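Local structure of ATP:cob(I)alamin adenosyltransferase, putative (Burkholderia thailandensis, 2ZHZ) at residues B[48-53]-B[61-66]; B[101-106]-B[162-167]. The protein binds ATP and probably transfers its adenosyl group to the cobalt of reduced cobalamin, releasing triphosphate and forming adenosylcobalamin. All coordinates share one frame; numbering follows the deposited sequence.

Contact 1: residues B[48-53]-B[61-66]; sequences VLLAEP and ALSAIQ
Gln66 NE2, in a side chain that meets Leu50 tip to tip, gives hydrogen bonds to two backbone carbonyls: the backbone O of Asn43 in the same chain and the backbone O of Pro112 in the second subunit. These two bonds satisfy a buried amide nitrogen and should limit rotation of the group. The amide then presents OE1 to the leucine. Leu50 CD1 lies 3.3 Å from Gln66 OE1, a close van der Waals contact and not a hydrogen bond. The same methyl is 3.6 Å from Gln66 CD, so it rests against the amide carbon as well.

The other methyl of Leu50 serves a different part of the helix. CD2 sits 3.8 Å from Leu62 CB, where the two leucines slide past each other in opposite directions. It also touches a polar group: Leu50 CD2 is 3.7 Å from Ser63 OG. That hydroxyl is hydrogen-bonded to the backbone O of Arg59, one turn earlier. Arg59 also binds Leu50 O through NH1, giving the end of helix 31-50 a polar tie to helix 56-77.

Leu49 is the more buried of the two leucines on its segment. Its CG, anti to the backbone N (chi1 172°), comes 3.9 Å from Leu62 CD1. Leu49 CD2 meets Leu62 CD1 at 3.6 Å, and the two side chains cross at about a right angle. Leu49 also packs on Leu120 and Ala121 of helix 116-141, while Leu62 packs on Leu162 of helix 147-169. No hydrogen bond links the two segments directly. The backbones come nearest at Leu50 and Leu62, whose CA atoms are 7.3 Å apart. Apolar contacts of this kind join two consecutive helices across a short connection, here within the five-helix bundle of a PduO-type adenosyltransferase.

Contact 2: residues B[101-106]-B[162-167]; sequences GQLPPL and LARVLN
Arg164 is bent at chi3 (62°), which turns NE out of the line of the extended chain before it, and its guanidinium lies between Leu103 and Leu106. Leu106 has CG anti to its backbone N (chi1 -171°), and its CB comes 4.2 Å from Arg164 NH1. The contact lays the loop that follows helix 86-101 against helix 147-169, the last helix of the five-helix bundle.

The main bond runs from Arg164 NH2 to Pro104 O, at 2.8 Å with an N-H...O angle of 163°. The oxygen lies close to the guanidinium plane, at the edge of the group. NH1 of Arg164 makes a second, weak bond to the same Pro104 oxygen at 3.3 Å, so one carbonyl takes both terminal nitrogens. The third nitrogen, NE, forms a salt bridge with Asp174 of the same chain. The buried guanidinium is thus held from more than one direction. Asp174 probably balances part of its charge.

Apolar groups cover both faces. On one, Leu103 CB comes to 4.0 Å from Arg164 NH1. Over the opposite face, Leu106 CD1 stands 4.1 Å from Arg164 CZ, offset toward the rim. The Pro104 ring slides past the arginine in the opposite direction, its CG 3.8 Å from Arg164 NH2.

Leu103 also reaches the helix surface nearer the backbone. It packs on Val161 and Arg168 of the same helix, and Val165 also rests on Tyr99 of helix 86-101. The CD1 methyl of Leu103 touches two neighbouring residues, 3.9 Å from both Arg164 CB and Val165 CG2.

In the fold
Contact 1 and contact 2 lie in one bundle, their centres about 17 Å apart. They follow each other along the chain, contact 1 closing before contact 2 opens. Their side chains still meet: Leu62 CD2 is 3.8 Å from Leu162 CD1, and Leu49 CD1 is 4.1 Å from Leu166 CD1. Helix 147-169 is therefore shared, packing on the helix pair of contact 1 and on the loop of contact 2. Contact 1 lies away from the ATP and magnesium sites. Contact 2 is nearer. The side chain of Leu106 is about 10 Å from a bound ATP and about 8 Å from that of Asp157, a magnesium-binding residue that carries no metal in this chain of the model.

Contact 1: residues B[48-53]-B[61-66]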
ATOM      1  N   VAL B  48     -10.270   5.442  -0.389  1.00 15.04           N
ATOM      2  CA  VAL B  48      -9.708   6.632   0.238  1.00 15.55           C
ATOM      3  C   VAL B  48      -9.834   7.809  -0.725  1.00 15.89           C
ATOM      4  O   VAL B  48     -10.143   8.932  -0.318  1.00 18.10           O
ATOM      5  CB  VAL B  48      -8.225   6.417   0.608  1.00 14.90           C
ATOM      6  CG1 VAL B  48      -7.594   7.730   1.055  1.00 18.44           C
ATOM      7  CG2 VAL B  48      -8.128   5.385   1.718  1.00 12.36           C
ATOM      8  N   LEU B  49      -9.587   7.547  -2.002  1.00 16.95           N
ATOM      9  CA  LEU B  49      -9.701   8.580  -3.026  1.00 16.54           C
ATOM     10  C   LEU B  49     -11.162   9.038  -3.140  1.00 19.05           C
ATOM     11  O   LEU B  49     -11.438  10.227  -3.304  1.00 19.39           O
ATOM     12  CB  LEU B  49      -9.221   8.040  -4.376  1.00 14.53           C
ATOM     13  CG  LEU B  49      -9.441   8.937  -5.601  1.00 15.91           C
ATOM     14  CD1 LEU B  49      -8.848  10.325  -5.353  1.00 15.41           C
ATOM     15  CD2 LEU B  49      -8.812   8.279  -6.823  1.00 14.76           C
ATOM     16  N   LEU B  50     -12.092   8.092  -3.045  1.00 19.08           N
ATOM     17  CA  LEU B  50     -13.513   8.419  -3.130  1.00 21.12           C
ATOM     18  C   LEU B  50     -13.988   9.275  -1.958  1.00 22.88           C
ATOM     19  O   LEU B  50     -15.064   9.871  -2.017  1.00 23.85           O
ATOM     20  CB  LEU B  50     -14.349   7.136  -3.217  1.00 18.11           C
ATOM     21  CG  LEU B  50     -14.400   6.488  -4.604  1.00 17.51           C
ATOM     22  CD1 LEU B  50     -14.931   5.077  -4.503  1.00 17.23           C
ATOM     23  CD2 LEU B  50     -15.289   7.327  -5.525  1.00 17.84           C
ATOM     24  N   ALA B  51     -13.187   9.342  -0.899  1.00 22.26           N
ATOM     25  CA  ALA B  51     -13.538  10.138   0.273  1.00 24.02           C
ATOM     26  C   ALA B  51     -13.147  11.609   0.085  1.00 26.27           C
ATOM     27  O   ALA B  51     -13.416  12.449   0.944  1.00 27.06           O
ATOM     28  CB  ALA B  51     -12.859   9.566   1.517  1.00 26.23           C
ATOM     29  N   GLU B  52     -12.514  11.905  -1.046  1.00 24.42           N
ATOM     30  CA  GLU B  52     -12.085  13.260  -1.377  1.00 25.74           C
ATOM     31  C   GLU B  52     -13.123  13.904  -2.291  1.00 25.71           C
ATOM     32  O   GLU B  52     -13.984  13.220  -2.840  1.00 22.36           O
ATOM     33  CB  GLU B  52     -10.753  13.226  -2.131  1.00 27.65           C
ATOM     34  CG  GLU B  52      -9.559  12.727  -1.337  1.00 30.94           C
ATOM     35  CD  GLU B  52      -9.091  13.733  -0.309  1.00 32.97           C
ATOM     36  OE1 GLU B  52      -8.849  14.899  -0.690  1.00 37.88           O
ATOM     37  OE2 GLU B  52      -8.960  13.361   0.874  1.00 36.57           O
ATOM     38  N   PRO B  53     -13.063  15.239  -2.448  1.00 26.22           N
ATOM     39  CA  PRO B  53     -14.016  15.924  -3.326  1.00 26.43           C
ATOM     40  C   PRO B  53     -13.641  15.506  -4.744  1.00 25.16           C
ATOM     41  O   PRO B  53     -12.457  15.488  -5.085  1.00 26.34           O
ATOM     42  CB  PRO B  53     -13.718  17.401  -3.076  1.00 28.42           C
ATOM     43  CG  PRO B  53     -13.232  17.413  -1.654  1.00 28.68           C
ATOM     44  CD  PRO B  53     -12.322  16.208  -1.622  1.00 27.24           C
ATOM     45  N   ALA B  61     -17.223   6.740 -12.139  1.00 20.67           N
ATOM     46  CA  ALA B  61     -16.341   5.735 -12.716  1.00 19.61           C
ATOM     47  C   ALA B  61     -15.601   4.957 -11.629  1.00 21.18           C
ATOM     48  O   ALA B  61     -15.556   3.726 -11.664  1.00 18.84           O
ATOM     49  CB  ALA B  61     -15.347   6.392 -13.662  1.00 18.49           C
ATOM     50  N   LEU B  62     -15.029   5.676 -10.665  1.00 19.06           N
ATOM     51  CA  LEU B  62     -14.300   5.038  -9.569  1.00 18.41           C
ATOM     52  C   LEU B  62     -15.200   4.154  -8.703  1.00 20.56           C
ATOM     53  O   LEU B  62     -14.772   3.100  -8.226  1.00 18.83           O
ATOM     54  CB  LEU B  62     -13.617   6.099  -8.701  1.00 17.51           C
ATOM     55  CG  LEU B  62     -12.447   6.851  -9.356  1.00 17.74           C
ATOM     56  CD1 LEU B  62     -11.967   7.961  -8.432  1.00 18.30           C
ATOM     57  CD2 LEU B  62     -11.312   5.879  -9.653  1.00 14.25           C
ATOM     58  N   SER B  63     -16.443   4.577  -8.497  1.00 19.01           N
ATOM     59  CA  SER B  63     -17.372   3.790  -7.695  1.00 20.52           C
ATOM     60  C   SER B  63     -17.682   2.485  -8.419  1.00 19.95           C
ATOM     61  O   SER B  63     -17.740   1.419  -7.804  1.00 19.09           O
ATOM     62  CB  SER B  63     -18.664   4.572  -7.443  1.00 23.14           C
ATOM     63  OG  SER B  63     -18.413   5.716  -6.647  1.00 26.81           O
ATOM     64  N   ALA B  64     -17.871   2.574  -9.732  1.00 20.28           N
ATOM     65  CA  ALA B  64     -18.165   1.400 -10.541  1.00 20.28           C
ATOM     66  C   ALA B  64     -16.971   0.455 -10.533  1.00 20.20           C
ATOM     67  O   ALA B  64     -17.128  -0.768 -10.538  1.00 19.46           O
ATOM     68  CB  ALA B  64     -18.484   1.814 -11.969  1.00 20.97           C
ATOM     69  N   ILE B  65     -15.774   1.031 -10.529  1.00 17.61           N
ATOM     70  CA  ILE B  65     -14.554   0.239 -10.525  1.00 15.77           C
ATOM     71  C   ILE B  65     -14.433  -0.584  -9.247  1.00 14.81           C
ATOM     72  O   ILE B  65     -13.939  -1.709  -9.284  1.00 17.56           O
ATOM     73  CB  ILE B  65     -13.316   1.148 -10.724  1.00 16.23           C
ATOM     74  CG1 ILE B  65     -13.302   1.656 -12.171  1.00 16.62           C
ATOM     75  CG2 ILE B  65     -12.026   0.387 -10.392  1.00 15.31           C
ATOM     76  CD1 ILE B  65     -12.316   2.782 -12.440  1.00 17.74           C
ATOM     77  N   GLN B  66     -14.887  -0.039  -8.122  1.00 17.36           N
ATOM     78  CA  GLN B  66     -14.824  -0.782  -6.864  1.00 17.74           C
ATOM     79  C   GLN B  66     -15.641  -2.065  -6.983  1.00 20.47           C
ATOM     80  O   GLN B  66     -15.272  -3.110  -6.437  1.00 17.68           O
ATOM     81  CB  GLN B  66     -15.366   0.053  -5.699  1.00 19.40           C
ATOM     82  CG  GLN B  66     -14.446   1.177  -5.247  1.00 18.57           C
ATOM     83  CD  GLN B  66     -14.710   1.593  -3.813  1.00 21.73           C
ATOM     84  OE1 GLN B  66     -15.788   2.101  -3.486  1.00 20.74           O
ATOM     85  NE2 GLN B  66     -13.725   1.369  -2.942  1.00 17.70           N
TER

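Contact 2: residues B[101-106]-B[162-167]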
ATOM      1  N   GLY B 101      -9.221  12.042 -24.382  1.00 19.01           N
ATOM      2  CA  GLY B 101      -9.647  12.927 -25.449  1.00 17.72           C
ATOM      3  C   GLY B 101      -9.817  14.367 -24.993  1.00 18.05           C
ATOM      4  O   GLY B 101      -9.680  15.295 -25.789  1.00 16.89           O
ATOM      5  N   GLN B 102     -10.110  14.557 -23.710  1.00 17.90           N
ATOM      6  CA  GLN B 102     -10.319  15.892 -23.155  1.00 17.67           C
ATOM      7  C   GLN B 102      -9.058  16.516 -22.555  1.00 19.98           C
ATOM      8  O   GLN B 102      -9.083  17.656 -22.101  1.00 22.41           O
ATOM      9  CB  GLN B 102     -11.429  15.834 -22.097  1.00 21.59           C
ATOM     10  CG  GLN B 102     -12.784  15.438 -22.668  1.00 25.82           C
ATOM     11  CD  GLN B 102     -13.875  15.324 -21.616  1.00 33.25           C
ATOM     12  OE1 GLN B 102     -15.059  15.248 -21.946  1.00 34.99           O
ATOM     13  NE2 GLN B 102     -13.481  15.294 -20.347  1.00 34.26           N
ATOM     14  N   LEU B 103      -7.957  15.772 -22.564  1.00 20.72           N
ATOM     15  CA  LEU B 103      -6.695  16.254 -22.011  1.00 21.27           C
ATOM     16  C   LEU B 103      -5.660  16.535 -23.095  1.00 22.83           C
ATOM     17  O   LEU B 103      -5.626  15.867 -24.126  1.00 23.50           O
ATOM     18  CB  LEU B 103      -6.112  15.211 -21.044  1.00 20.02           C
ATOM     19  CG  LEU B 103      -6.833  14.900 -19.730  1.00 23.13           C
ATOM     20  CD1 LEU B 103      -6.284  13.598 -19.144  1.00 26.41           C
ATOM     21  CD2 LEU B 103      -6.644  16.050 -18.751  1.00 23.65           C
ATOM     22  N   PRO B 104      -4.805  17.543 -22.882  1.00 25.62           N
ATOM     23  CA  PRO B 104      -3.788  17.830 -23.896  1.00 27.35           C
ATOM     24  C   PRO B 104      -2.787  16.679 -23.922  1.00 29.88           C
ATOM     25  O   PRO B 104      -2.588  16.001 -22.913  1.00 29.70           O
ATOM     26  CB  PRO B 104      -3.168  19.138 -23.403  1.00 29.60           C
ATOM     27  CG  PRO B 104      -3.345  19.063 -21.919  1.00 26.80           C
ATOM     28  CD  PRO B 104      -4.755  18.528 -21.790  1.00 28.03           C
ATOM     29  N   PRO B 105      -2.146  16.438 -25.076  1.00 32.18           N
ATOM     30  CA  PRO B 105      -1.173  15.346 -25.170  1.00 34.13           C
ATOM     31  C   PRO B 105      -0.077  15.415 -24.110  1.00 38.12           C
ATOM     32  O   PRO B 105       0.397  16.495 -23.750  1.00 36.78           O
ATOM     33  CB  PRO B 105      -0.631  15.487 -26.593  1.00 34.51           C
ATOM     34  CG  PRO B 105      -0.802  16.955 -26.885  1.00 34.20           C
ATOM     35  CD  PRO B 105      -2.172  17.227 -26.318  1.00 33.33           C
ATOM     36  N   LEU B 106       0.313  14.250 -23.608  1.00 41.53           N
ATOM     37  CA  LEU B 106       1.347  14.162 -22.585  1.00 45.99           C
ATOM     38  C   LEU B 106       2.692  14.547 -23.192  1.00 47.77           C
ATOM     39  O   LEU B 106       3.212  13.849 -24.060  1.00 48.44           O
ATOM     40  CB  LEU B 106       1.403  12.738 -22.030  1.00 45.71           C
ATOM     41  CG  LEU B 106       2.284  12.502 -20.803  1.00 46.83           C
ATOM     42  CD1 LEU B 106       1.793  13.358 -19.642  1.00 44.98           C
ATOM     43  CD2 LEU B 106       2.247  11.027 -20.440  1.00 46.71           C
ATOM     44  N   LEU B 162      -6.814   9.634 -14.818  1.00 16.09           N
ATOM     45  CA  LEU B 162      -7.694  10.314 -13.883  1.00 17.55           C
ATOM     46  C   LEU B 162      -6.913  11.252 -12.977  1.00 16.81           C
ATOM     47  O   LEU B 162      -7.443  12.267 -12.527  1.00 19.12           O
ATOM     48  CB  LEU B 162      -8.487   9.302 -13.051  1.00 16.84           C
ATOM     49  CG  LEU B 162      -9.552   8.504 -13.807  1.00 20.79           C
ATOM     50  CD1 LEU B 162     -10.270   7.592 -12.829  1.00 22.19           C
ATOM     51  CD2 LEU B 162     -10.555   9.450 -14.481  1.00 22.87           C
ATOM     52  N   ALA B 163      -5.653  10.923 -12.704  1.00 17.19           N
ATOM     53  CA  ALA B 163      -4.830  11.796 -11.872  1.00 16.40           C
ATOM     54  C   ALA B 163      -4.663  13.136 -12.603  1.00 17.12           C
ATOM     55  O   ALA B 163      -4.749  14.200 -11.992  1.00 17.78           O
ATOM     56  CB  ALA B 163      -3.462  11.156 -11.611  1.00 13.35           C
ATOM     57  N   ARG B 164      -4.435  13.079 -13.914  1.00 18.31           N
ATOM     58  CA  ARG B 164      -4.282  14.299 -14.709  1.00 20.22           C
ATOM     59  C   ARG B 164      -5.604  15.060 -14.718  1.00 20.30           C
ATOM     60  O   ARG B 164      -5.627  16.287 -14.612  1.00 21.62           O
ATOM     61  CB  ARG B 164      -3.871  13.968 -16.148  1.00 19.37           C
ATOM     62  CG  ARG B 164      -2.506  13.302 -16.290  1.00 21.36           C
ATOM     63  CD  ARG B 164      -2.117  13.174 -17.757  1.00 21.98           C
ATOM     64  NE  ARG B 164      -1.993  14.490 -18.387  1.00 20.81           N
ATOM     65  CZ  ARG B 164      -2.125  14.722 -19.691  1.00 23.62           C
ATOM     66  NH1 ARG B 164      -2.388  13.729 -20.528  1.00 20.42           N
ATOM     67  NH2 ARG B 164      -2.004  15.958 -20.158  1.00 23.68           N
ATOM     68  N   VAL B 165      -6.705  14.325 -14.847  1.00 22.60           N
ATOM     69  CA  VAL B 165      -8.034  14.926 -14.846  1.00 21.15           C
ATOM     70  C   VAL B 165      -8.266  15.660 -13.533  1.00 22.42           C
ATOM     71  O   VAL B 165      -8.808  16.768 -13.519  1.00 21.26           O
ATOM     72  CB  VAL B 165      -9.136  13.853 -15.009  1.00 21.01           C
ATOM     73  CG1 VAL B 165     -10.507  14.463 -14.741  1.00 21.72           C
ATOM     74  CG2 VAL B 165      -9.083  13.267 -16.408  1.00 20.73           C
ATOM     75  N   LEU B 166      -7.849  15.044 -12.428  1.00 20.42           N
ATOM     76  CA  LEU B 166      -8.025  15.643 -11.109  1.00 19.78           C
ATOM     77  C   LEU B 166      -7.164  16.879 -10.866  1.00 21.60           C
ATOM     78  O   LEU B 166      -7.572  17.786 -10.138  1.00 22.04           O
ATOM     79  CB  LEU B 166      -7.779  14.598 -10.011  1.00 19.14           C
ATOM     80  CG  LEU B 166      -8.878  13.528  -9.933  1.00 17.89           C
ATOM     81  CD1 LEU B 166      -8.545  12.494  -8.857  1.00 17.97           C
ATOM     82  CD2 LEU B 166     -10.214  14.197  -9.627  1.00 17.63           C
ATOM     83  N   ASN B 167      -5.973  16.923 -11.453  1.00 19.35           N
ATOM     84  CA  ASN B 167      -5.131  18.099 -11.280  1.00 21.86           C
ATOM     85  C   ASN B 167      -5.788  19.279 -11.999  1.00 25.34           C
ATOM     86  O   ASN B 167      -5.783  20.406 -11.500  1.00 26.54           O
ATOM     87  CB  ASN B 167      -3.720  17.859 -11.828  1.00 20.72           C
ATOM     88  CG  ASN B 167      -2.776  17.294 -10.773  1.00 20.24           C
ATOM     89  OD1 ASN B 167      -2.827  17.696  -9.609  1.00 19.52           O
ATOM     90  ND2 ASN B 167      -1.900  16.378 -11.179  1.00 17.47           N
TER